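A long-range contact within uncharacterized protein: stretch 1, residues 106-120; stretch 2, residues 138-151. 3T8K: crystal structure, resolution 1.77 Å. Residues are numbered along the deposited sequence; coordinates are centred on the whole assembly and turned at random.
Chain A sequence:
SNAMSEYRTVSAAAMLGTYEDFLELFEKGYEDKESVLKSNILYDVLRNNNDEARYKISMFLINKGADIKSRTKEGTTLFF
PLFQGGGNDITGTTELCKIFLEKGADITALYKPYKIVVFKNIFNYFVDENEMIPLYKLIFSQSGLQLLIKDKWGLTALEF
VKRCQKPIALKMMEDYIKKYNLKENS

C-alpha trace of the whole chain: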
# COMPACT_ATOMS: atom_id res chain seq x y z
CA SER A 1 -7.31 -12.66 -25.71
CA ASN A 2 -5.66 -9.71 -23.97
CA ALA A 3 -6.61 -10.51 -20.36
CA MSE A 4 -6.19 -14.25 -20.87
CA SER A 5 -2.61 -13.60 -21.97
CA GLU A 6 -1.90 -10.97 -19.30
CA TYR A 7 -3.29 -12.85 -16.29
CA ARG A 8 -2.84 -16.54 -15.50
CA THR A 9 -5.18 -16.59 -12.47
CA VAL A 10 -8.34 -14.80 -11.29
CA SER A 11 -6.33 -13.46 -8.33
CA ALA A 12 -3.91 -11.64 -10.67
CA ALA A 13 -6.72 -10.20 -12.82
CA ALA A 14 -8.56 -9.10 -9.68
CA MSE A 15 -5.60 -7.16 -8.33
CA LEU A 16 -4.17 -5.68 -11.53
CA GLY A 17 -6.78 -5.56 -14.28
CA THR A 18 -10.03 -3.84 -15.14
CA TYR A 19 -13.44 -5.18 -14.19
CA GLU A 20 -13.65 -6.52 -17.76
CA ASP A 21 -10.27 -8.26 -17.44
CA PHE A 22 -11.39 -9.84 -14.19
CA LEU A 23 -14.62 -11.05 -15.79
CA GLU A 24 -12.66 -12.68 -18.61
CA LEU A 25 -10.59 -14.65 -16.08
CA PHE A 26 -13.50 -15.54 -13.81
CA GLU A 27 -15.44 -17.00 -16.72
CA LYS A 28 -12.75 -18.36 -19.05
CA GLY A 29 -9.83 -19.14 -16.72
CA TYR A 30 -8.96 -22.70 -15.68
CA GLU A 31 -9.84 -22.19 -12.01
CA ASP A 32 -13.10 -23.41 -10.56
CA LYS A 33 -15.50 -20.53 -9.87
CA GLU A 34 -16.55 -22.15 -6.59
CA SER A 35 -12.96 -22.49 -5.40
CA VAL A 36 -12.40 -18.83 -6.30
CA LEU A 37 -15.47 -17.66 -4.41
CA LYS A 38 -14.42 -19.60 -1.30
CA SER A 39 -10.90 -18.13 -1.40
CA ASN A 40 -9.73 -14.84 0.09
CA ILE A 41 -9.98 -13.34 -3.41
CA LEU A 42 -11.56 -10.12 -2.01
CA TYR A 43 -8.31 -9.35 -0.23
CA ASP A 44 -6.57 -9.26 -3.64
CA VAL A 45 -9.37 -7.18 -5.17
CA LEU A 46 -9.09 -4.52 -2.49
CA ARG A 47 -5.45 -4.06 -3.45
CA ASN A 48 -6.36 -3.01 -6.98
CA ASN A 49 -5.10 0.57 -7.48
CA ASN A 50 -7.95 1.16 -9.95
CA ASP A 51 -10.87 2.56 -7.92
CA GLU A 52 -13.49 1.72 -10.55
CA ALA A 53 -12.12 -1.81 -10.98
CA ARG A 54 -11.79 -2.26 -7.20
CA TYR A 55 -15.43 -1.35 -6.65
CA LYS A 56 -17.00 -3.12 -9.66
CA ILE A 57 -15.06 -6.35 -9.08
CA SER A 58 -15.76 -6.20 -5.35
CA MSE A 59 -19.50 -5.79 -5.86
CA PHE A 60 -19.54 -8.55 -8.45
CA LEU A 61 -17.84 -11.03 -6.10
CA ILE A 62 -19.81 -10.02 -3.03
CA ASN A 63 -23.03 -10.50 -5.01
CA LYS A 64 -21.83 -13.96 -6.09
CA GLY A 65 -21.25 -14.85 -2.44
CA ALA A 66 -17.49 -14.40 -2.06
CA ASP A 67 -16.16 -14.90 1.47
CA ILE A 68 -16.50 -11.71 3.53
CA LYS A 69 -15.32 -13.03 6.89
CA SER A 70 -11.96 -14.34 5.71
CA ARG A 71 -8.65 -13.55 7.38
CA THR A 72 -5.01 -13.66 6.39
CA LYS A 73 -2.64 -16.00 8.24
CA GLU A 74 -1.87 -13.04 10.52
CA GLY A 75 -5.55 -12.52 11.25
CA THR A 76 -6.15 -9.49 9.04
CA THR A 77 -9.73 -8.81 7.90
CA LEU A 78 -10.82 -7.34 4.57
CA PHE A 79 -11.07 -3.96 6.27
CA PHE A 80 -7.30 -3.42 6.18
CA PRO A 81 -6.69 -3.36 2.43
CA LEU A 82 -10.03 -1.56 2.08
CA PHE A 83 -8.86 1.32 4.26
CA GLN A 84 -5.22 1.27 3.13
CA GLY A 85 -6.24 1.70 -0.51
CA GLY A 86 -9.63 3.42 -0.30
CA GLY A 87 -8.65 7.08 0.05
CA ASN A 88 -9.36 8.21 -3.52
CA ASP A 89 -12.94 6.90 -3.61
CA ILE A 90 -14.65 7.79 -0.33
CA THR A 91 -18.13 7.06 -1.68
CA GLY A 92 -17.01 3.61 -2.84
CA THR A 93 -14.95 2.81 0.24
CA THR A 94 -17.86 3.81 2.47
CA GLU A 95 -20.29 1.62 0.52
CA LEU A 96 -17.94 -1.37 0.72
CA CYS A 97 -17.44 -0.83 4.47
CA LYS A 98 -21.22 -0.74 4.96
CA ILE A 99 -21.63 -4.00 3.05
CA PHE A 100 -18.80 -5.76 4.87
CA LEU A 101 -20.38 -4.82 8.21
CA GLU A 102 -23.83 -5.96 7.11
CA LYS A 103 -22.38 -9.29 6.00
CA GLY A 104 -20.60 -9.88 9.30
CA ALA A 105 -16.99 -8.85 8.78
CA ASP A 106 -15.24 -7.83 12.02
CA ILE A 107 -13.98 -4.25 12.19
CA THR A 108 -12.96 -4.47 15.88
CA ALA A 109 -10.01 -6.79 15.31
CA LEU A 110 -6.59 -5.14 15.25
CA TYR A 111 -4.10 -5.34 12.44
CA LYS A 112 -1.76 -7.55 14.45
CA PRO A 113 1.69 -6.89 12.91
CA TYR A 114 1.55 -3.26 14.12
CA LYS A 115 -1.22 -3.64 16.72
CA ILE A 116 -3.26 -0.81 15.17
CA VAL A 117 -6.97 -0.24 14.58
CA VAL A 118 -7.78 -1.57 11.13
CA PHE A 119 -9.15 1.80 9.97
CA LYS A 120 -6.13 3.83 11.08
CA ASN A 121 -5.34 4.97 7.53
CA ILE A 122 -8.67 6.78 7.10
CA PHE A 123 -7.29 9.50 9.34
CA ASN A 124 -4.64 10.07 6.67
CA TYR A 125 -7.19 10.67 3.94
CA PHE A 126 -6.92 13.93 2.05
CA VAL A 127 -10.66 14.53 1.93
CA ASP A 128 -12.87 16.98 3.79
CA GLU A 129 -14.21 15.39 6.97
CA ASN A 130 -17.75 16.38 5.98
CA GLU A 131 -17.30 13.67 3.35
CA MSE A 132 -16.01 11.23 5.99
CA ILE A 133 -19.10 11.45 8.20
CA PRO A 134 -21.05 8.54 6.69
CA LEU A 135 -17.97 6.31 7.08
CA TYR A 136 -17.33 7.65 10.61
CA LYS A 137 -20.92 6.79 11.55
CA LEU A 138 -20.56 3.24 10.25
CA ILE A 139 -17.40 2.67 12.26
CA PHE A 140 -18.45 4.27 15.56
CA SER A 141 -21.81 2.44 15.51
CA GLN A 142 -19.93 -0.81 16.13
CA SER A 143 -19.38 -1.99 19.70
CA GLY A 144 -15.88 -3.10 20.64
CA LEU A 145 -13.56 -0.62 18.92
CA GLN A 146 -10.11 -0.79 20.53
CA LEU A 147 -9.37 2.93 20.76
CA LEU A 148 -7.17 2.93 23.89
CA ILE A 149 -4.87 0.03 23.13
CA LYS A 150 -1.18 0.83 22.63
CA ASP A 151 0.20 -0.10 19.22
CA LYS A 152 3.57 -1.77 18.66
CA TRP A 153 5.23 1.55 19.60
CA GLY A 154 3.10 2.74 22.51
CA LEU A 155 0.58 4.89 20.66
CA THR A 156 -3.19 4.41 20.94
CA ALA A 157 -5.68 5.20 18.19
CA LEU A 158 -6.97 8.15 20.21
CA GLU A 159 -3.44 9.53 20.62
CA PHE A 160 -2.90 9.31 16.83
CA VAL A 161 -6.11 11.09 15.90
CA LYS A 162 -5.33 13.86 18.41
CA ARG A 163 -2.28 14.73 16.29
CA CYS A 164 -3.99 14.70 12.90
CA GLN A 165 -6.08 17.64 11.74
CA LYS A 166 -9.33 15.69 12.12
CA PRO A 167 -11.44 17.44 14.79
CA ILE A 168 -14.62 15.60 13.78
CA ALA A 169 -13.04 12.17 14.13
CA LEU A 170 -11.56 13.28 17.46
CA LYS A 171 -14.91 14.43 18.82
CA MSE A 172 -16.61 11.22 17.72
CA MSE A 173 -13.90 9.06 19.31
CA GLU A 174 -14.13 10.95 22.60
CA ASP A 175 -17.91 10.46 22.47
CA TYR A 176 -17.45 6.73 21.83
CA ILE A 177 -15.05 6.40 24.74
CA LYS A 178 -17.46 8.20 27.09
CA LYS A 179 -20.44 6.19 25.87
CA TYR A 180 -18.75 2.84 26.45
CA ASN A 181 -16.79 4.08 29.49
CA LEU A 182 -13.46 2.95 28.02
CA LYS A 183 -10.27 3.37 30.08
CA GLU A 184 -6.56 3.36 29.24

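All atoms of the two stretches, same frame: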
# COMPACT_ATOMS: atom_id res chain seq x y z
N ASP A 106 -15.57 -8.36 10.69
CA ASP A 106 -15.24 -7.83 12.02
C ASP A 106 -14.28 -6.65 11.96
O ASP A 106 -13.10 -6.80 11.66
CB ASP A 106 -14.65 -8.95 12.88
CG ASP A 106 -14.19 -8.46 14.24
OD1 ASP A 106 -14.72 -7.45 14.73
OD2 ASP A 106 -13.30 -9.12 14.82
N ILE A 107 -14.79 -5.46 12.27
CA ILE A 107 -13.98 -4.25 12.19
C ILE A 107 -13.25 -3.96 13.50
O ILE A 107 -12.40 -3.07 13.56
CB ILE A 107 -14.84 -3.02 11.77
CG1 ILE A 107 -13.95 -1.90 11.21
CG2 ILE A 107 -15.72 -2.54 12.93
CD1 ILE A 107 -14.74 -0.75 10.62
N THR A 108 -13.56 -4.72 14.55
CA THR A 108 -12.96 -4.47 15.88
C THR A 108 -11.58 -5.10 16.04
O THR A 108 -10.79 -4.68 16.87
CB THR A 108 -13.87 -4.96 17.03
OG1 THR A 108 -13.91 -6.39 17.04
CG2 THR A 108 -15.27 -4.42 16.89
N ALA A 109 -11.31 -6.13 15.24
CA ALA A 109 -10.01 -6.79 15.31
C ALA A 109 -8.88 -5.86 14.87
O ALA A 109 -9.02 -5.10 13.91
CB ALA A 109 -10.02 -8.05 14.44
N LEU A 110 -7.76 -5.93 15.59
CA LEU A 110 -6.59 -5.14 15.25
C LEU A 110 -5.89 -5.67 14.03
O LEU A 110 -6.14 -6.80 13.60
CB LEU A 110 -5.61 -5.13 16.42
CG LEU A 110 -6.18 -4.50 17.69
CD1 LEU A 110 -5.09 -4.34 18.74
CD2 LEU A 110 -6.82 -3.18 17.34
N TYR A 111 -5.03 -4.85 13.44
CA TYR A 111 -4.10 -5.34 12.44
C TYR A 111 -2.91 -5.75 13.29
O TYR A 111 -2.21 -4.89 13.83
CB TYR A 111 -3.72 -4.23 11.45
CG TYR A 111 -2.59 -4.62 10.50
CD1 TYR A 111 -2.78 -5.61 9.55
CD2 TYR A 111 -1.36 -3.98 10.56
CE1 TYR A 111 -1.76 -5.97 8.69
CE2 TYR A 111 -0.32 -4.34 9.70
CZ TYR A 111 -0.54 -5.34 8.77
OH TYR A 111 0.47 -5.71 7.89
N LYS A 112 -2.72 -7.05 13.46
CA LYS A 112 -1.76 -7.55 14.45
C LYS A 112 -0.29 -7.11 14.28
O LYS A 112 0.34 -6.70 15.25
CB LYS A 112 -1.86 -9.07 14.59
CG LYS A 112 -3.11 -9.51 15.34
CD LYS A 112 -3.39 -10.99 15.18
CE LYS A 112 -4.82 -11.32 15.61
NZ LYS A 112 -5.27 -12.65 15.09
N PRO A 113 0.25 -7.18 13.06
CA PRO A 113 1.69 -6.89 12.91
C PRO A 113 2.12 -5.56 13.53
O PRO A 113 3.25 -5.45 14.01
CB PRO A 113 1.88 -6.88 11.39
CG PRO A 113 0.87 -7.87 10.91
CD PRO A 113 -0.34 -7.63 11.79
N TYR A 114 1.23 -4.57 13.56
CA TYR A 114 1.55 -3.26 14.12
C TYR A 114 0.66 -2.92 15.31
O TYR A 114 0.80 -1.86 15.91
CB TYR A 114 1.42 -2.18 13.04
CG TYR A 114 2.54 -2.16 12.02
CD1 TYR A 114 3.79 -2.71 12.31
CD2 TYR A 114 2.35 -1.59 10.77
CE1 TYR A 114 4.83 -2.66 11.38
CE2 TYR A 114 3.38 -1.55 9.83
CZ TYR A 114 4.61 -2.08 10.14
OH TYR A 114 5.62 -2.03 9.21
N LYS A 115 -0.25 -3.83 15.64
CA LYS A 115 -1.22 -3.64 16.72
C LYS A 115 -1.99 -2.32 16.61
O LYS A 115 -2.09 -1.57 17.59
CB LYS A 115 -0.57 -3.78 18.10
CG LYS A 115 -1.24 -4.83 18.97
CD LYS A 115 -1.13 -4.51 20.45
CE LYS A 115 0.30 -4.62 20.95
NZ LYS A 115 0.39 -4.36 22.42
N ILE A 116 -2.54 -2.05 15.43
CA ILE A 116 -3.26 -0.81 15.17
C ILE A 116 -4.72 -1.07 14.80
O ILE A 116 -5.05 -2.13 14.27
CB ILE A 116 -2.62 -0.02 14.00
CG1 ILE A 116 -2.60 -0.85 12.71
CG2 ILE A 116 -1.21 0.44 14.36
CD1 ILE A 116 -2.07 -0.09 11.52
N VAL A 117 -5.59 -0.10 15.07
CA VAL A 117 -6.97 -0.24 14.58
C VAL A 117 -6.94 -0.39 13.07
O VAL A 117 -6.06 0.16 12.39
CB VAL A 117 -7.88 0.92 15.00
CG1 VAL A 117 -8.09 0.91 16.52
CG2 VAL A 117 -7.30 2.26 14.54
N VAL A 118 -7.88 -1.16 12.53
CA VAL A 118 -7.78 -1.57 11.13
C VAL A 118 -8.08 -0.41 10.19
O VAL A 118 -7.68 -0.42 9.02
CB VAL A 118 -8.69 -2.78 10.84
CG1 VAL A 118 -10.15 -2.35 10.79
CG2 VAL A 118 -8.27 -3.46 9.54
N PHE A 119 -8.77 0.60 10.72
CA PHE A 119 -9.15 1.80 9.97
C PHE A 119 -8.19 2.97 10.17
O PHE A 119 -8.50 4.10 9.80
CB PHE A 119 -10.58 2.25 10.32
CG PHE A 119 -10.87 2.22 11.79
CD1 PHE A 119 -10.61 3.32 12.59
CD2 PHE A 119 -11.38 1.07 12.37
CE1 PHE A 119 -10.87 3.28 13.95
CE2 PHE A 119 -11.64 1.02 13.72
CZ PHE A 119 -11.38 2.13 14.51
N LYS A 120 -7.02 2.71 10.74
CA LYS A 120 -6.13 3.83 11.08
C LYS A 120 -5.83 4.74 9.89
O LYS A 120 -5.71 5.96 10.06
CB LYS A 120 -4.83 3.32 11.69
CG LYS A 120 -3.81 4.43 11.92
CD LYS A 120 -2.72 3.99 12.88
CE LYS A 120 -1.70 5.09 13.08
NZ LYS A 120 -0.80 4.79 14.23
N LEU A 138 -20.59 4.69 10.39
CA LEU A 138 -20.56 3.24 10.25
C LEU A 138 -19.62 2.65 11.30
O LEU A 138 -19.98 1.74 12.04
CB LEU A 138 -20.08 2.83 8.85
CG LEU A 138 -21.07 2.99 7.70
CD1 LEU A 138 -20.38 2.73 6.36
CD2 LEU A 138 -22.26 2.06 7.89
N ILE A 139 -18.41 3.19 11.35
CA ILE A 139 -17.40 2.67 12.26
C ILE A 139 -17.78 2.82 13.74
O ILE A 139 -17.72 1.86 14.49
CB ILE A 139 -16.02 3.30 11.98
CG1 ILE A 139 -15.57 2.94 10.56
CG2 ILE A 139 -15.01 2.84 13.00
CD1 ILE A 139 -14.27 3.61 10.15
N PHE A 140 -18.17 4.03 14.15
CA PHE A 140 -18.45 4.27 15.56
C PHE A 140 -19.77 3.70 16.06
O PHE A 140 -20.04 3.74 17.25
CB PHE A 140 -18.32 5.77 15.89
CG PHE A 140 -16.92 6.29 15.72
CD1 PHE A 140 -15.89 5.84 16.53
CD2 PHE A 140 -16.63 7.22 14.73
CE1 PHE A 140 -14.60 6.31 16.37
CE2 PHE A 140 -15.34 7.69 14.56
CZ PHE A 140 -14.32 7.23 15.39
N SER A 141 -20.57 3.14 15.14
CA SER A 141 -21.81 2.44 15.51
C SER A 141 -21.53 0.99 15.93
O SER A 141 -22.44 0.28 16.38
CB SER A 141 -22.78 2.43 14.33
OG SER A 141 -23.26 3.74 14.05
N GLN A 142 -20.30 0.55 15.76
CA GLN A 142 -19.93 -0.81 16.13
C GLN A 142 -19.35 -0.85 17.55
O GLN A 142 -18.44 -0.09 17.88
CB GLN A 142 -18.91 -1.37 15.13
CG GLN A 142 -19.31 -1.19 13.68
CD GLN A 142 -20.68 -1.77 13.36
OE1 GLN A 142 -21.00 -2.89 13.76
NE2 GLN A 142 -21.51 -1.00 12.67
N SER A 143 -19.89 -1.75 18.36
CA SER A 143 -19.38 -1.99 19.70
C SER A 143 -18.03 -2.68 19.63
O SER A 143 -17.80 -3.50 18.74
CB SER A 143 -20.36 -2.88 20.47
OG SER A 143 -19.85 -3.23 21.75
N GLY A 144 -17.13 -2.36 20.56
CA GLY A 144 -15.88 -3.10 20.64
C GLY A 144 -14.65 -2.50 19.96
O GLY A 144 -13.62 -3.16 19.86
N LEU A 145 -14.74 -1.26 19.49
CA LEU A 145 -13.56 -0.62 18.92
C LEU A 145 -12.46 -0.48 19.98
O LEU A 145 -12.73 -0.12 21.12
CB LEU A 145 -13.90 0.74 18.31
CG LEU A 145 -14.95 0.74 17.20
CD1 LEU A 145 -15.27 2.16 16.74
CD2 LEU A 145 -14.50 -0.13 16.04
N GLN A 146 -11.23 -0.78 19.59
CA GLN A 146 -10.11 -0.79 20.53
C GLN A 146 -9.33 0.52 20.40
O GLN A 146 -8.25 0.56 19.81
CB GLN A 146 -9.21 -2.00 20.27
CG GLN A 146 -9.95 -3.32 20.39
CD GLN A 146 -9.04 -4.53 20.31
OE1 GLN A 146 -8.20 -4.74 21.19
NE2 GLN A 146 -9.20 -5.32 19.26
N LEU A 147 -9.91 1.58 20.95
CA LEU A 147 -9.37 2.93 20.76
C LEU A 147 -8.28 3.34 21.75
O LEU A 147 -7.60 4.34 21.52
CB LEU A 147 -10.51 3.96 20.80
CG LEU A 147 -11.72 3.79 19.87
CD1 LEU A 147 -12.64 5.00 20.00
CD2 LEU A 147 -11.30 3.60 18.42
N LEU A 148 -8.10 2.57 22.82
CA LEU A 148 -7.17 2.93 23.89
C LEU A 148 -6.13 1.85 24.12
O LEU A 148 -5.59 1.71 25.22
CB LEU A 148 -7.93 3.20 25.20
CG LEU A 148 -8.87 4.39 25.11
CD1 LEU A 148 -9.70 4.51 26.38
CD2 LEU A 148 -8.07 5.65 24.84
N ILE A 149 -5.87 1.08 23.08
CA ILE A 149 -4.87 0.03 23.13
C ILE A 149 -3.60 0.53 22.45
O ILE A 149 -3.65 1.00 21.32
CB ILE A 149 -5.38 -1.23 22.40
CG1 ILE A 149 -6.75 -1.64 22.93
CG2 ILE A 149 -4.38 -2.36 22.54
CD1 ILE A 149 -6.71 -2.45 24.20
N LYS A 150 -2.48 0.41 23.15
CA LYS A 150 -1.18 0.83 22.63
C LYS A 150 -0.76 -0.01 21.44
O LYS A 150 -0.81 -1.24 21.49
CB LYS A 150 -0.11 0.70 23.72
CG LYS A 150 -0.41 1.44 25.01
CD LYS A 150 -0.11 2.92 24.88
CE LYS A 150 0.34 3.51 26.22
NZ LYS A 150 -0.73 3.46 27.25
N ASP A 151 -0.31 0.64 20.38
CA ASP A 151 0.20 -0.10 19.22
C ASP A 151 1.61 -0.61 19.53
O ASP A 151 2.08 -0.49 20.67
CB ASP A 151 0.17 0.74 17.93
CG ASP A 151 1.16 1.91 17.93
OD1 ASP A 151 2.05 1.98 18.81
OD2 ASP A 151 1.05 2.76 17.02
O HOH W 1 -10.72 -2.01 16.98
O HOH W 2 -7.39 -7.89 17.97
O HOH W 3 -3.57 0.48 18.70
O HOH W 4 1.20 2.87 14.18
O HOH W 5 -1.90 3.84 16.80

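Two largely irregular segments meet through a buried apolar cluster flanked by hydrogen bonds, a long salt bridge and bridging waters, and together they bury 773 Å². The cluster centres on the ring of Phe119 (chi1 p), whose CB points toward stretch 2. Ile139, on the helical start of that stretch, lays its CG2 over one face, 3.9 Å from the centroid of the Phe119 ring and 12° off the normal, a CH-pi contact. Leu147 CD2 meets the ring edge at Phe119 CZ (4.2 Å), while Leu145 CD2 approaches Phe119 CE2 obliquely at 3.9 Å. Ile107 extends the patch: its CD1 lies 3.8 Å from Ile139 CG1 and its CG2 4.1 Å from Leu145 CD2, so the branched aliphatic chains pack against one another beside the ring. Beside it, Thr108 OG1 and N both bond Asp106 OD1 (2.7 and 3.0 Å), which leaves the methyl CG2 to pack 3.3 Å from Ser143 O. Gly144 follows with phi/psi of 97/9; a CB there would be jammed against the preceding carbonyl and would lie 3.3 Å from Thr108 CG2. The long side chain of Gln146 carries its amide across, NE2 donating to Thr108 O (2.9 Å, 163°), and water 1 bridges the same carbonyl to Gln146 N. Gln146 NE2 also passes 3.5 Å from Leu110 CG. Val117 CG1 packs 3.3 Å from Gln146 O. At the far end the backbones close in: Asp151 CA touches Lys115 O at 3.2 Å in a CA-H...O contact, and Lys115 NZ makes a weak hydrogen bond to Lys150 O (3.5 Å). The extended, all-t side chain of Lys120 brings NZ to 3.9 Å from Asp151 OD2, a long salt bridge reinforced by waters 4 and 5, each of which accepts from Lys120 NZ and donates to Asp151 OD2.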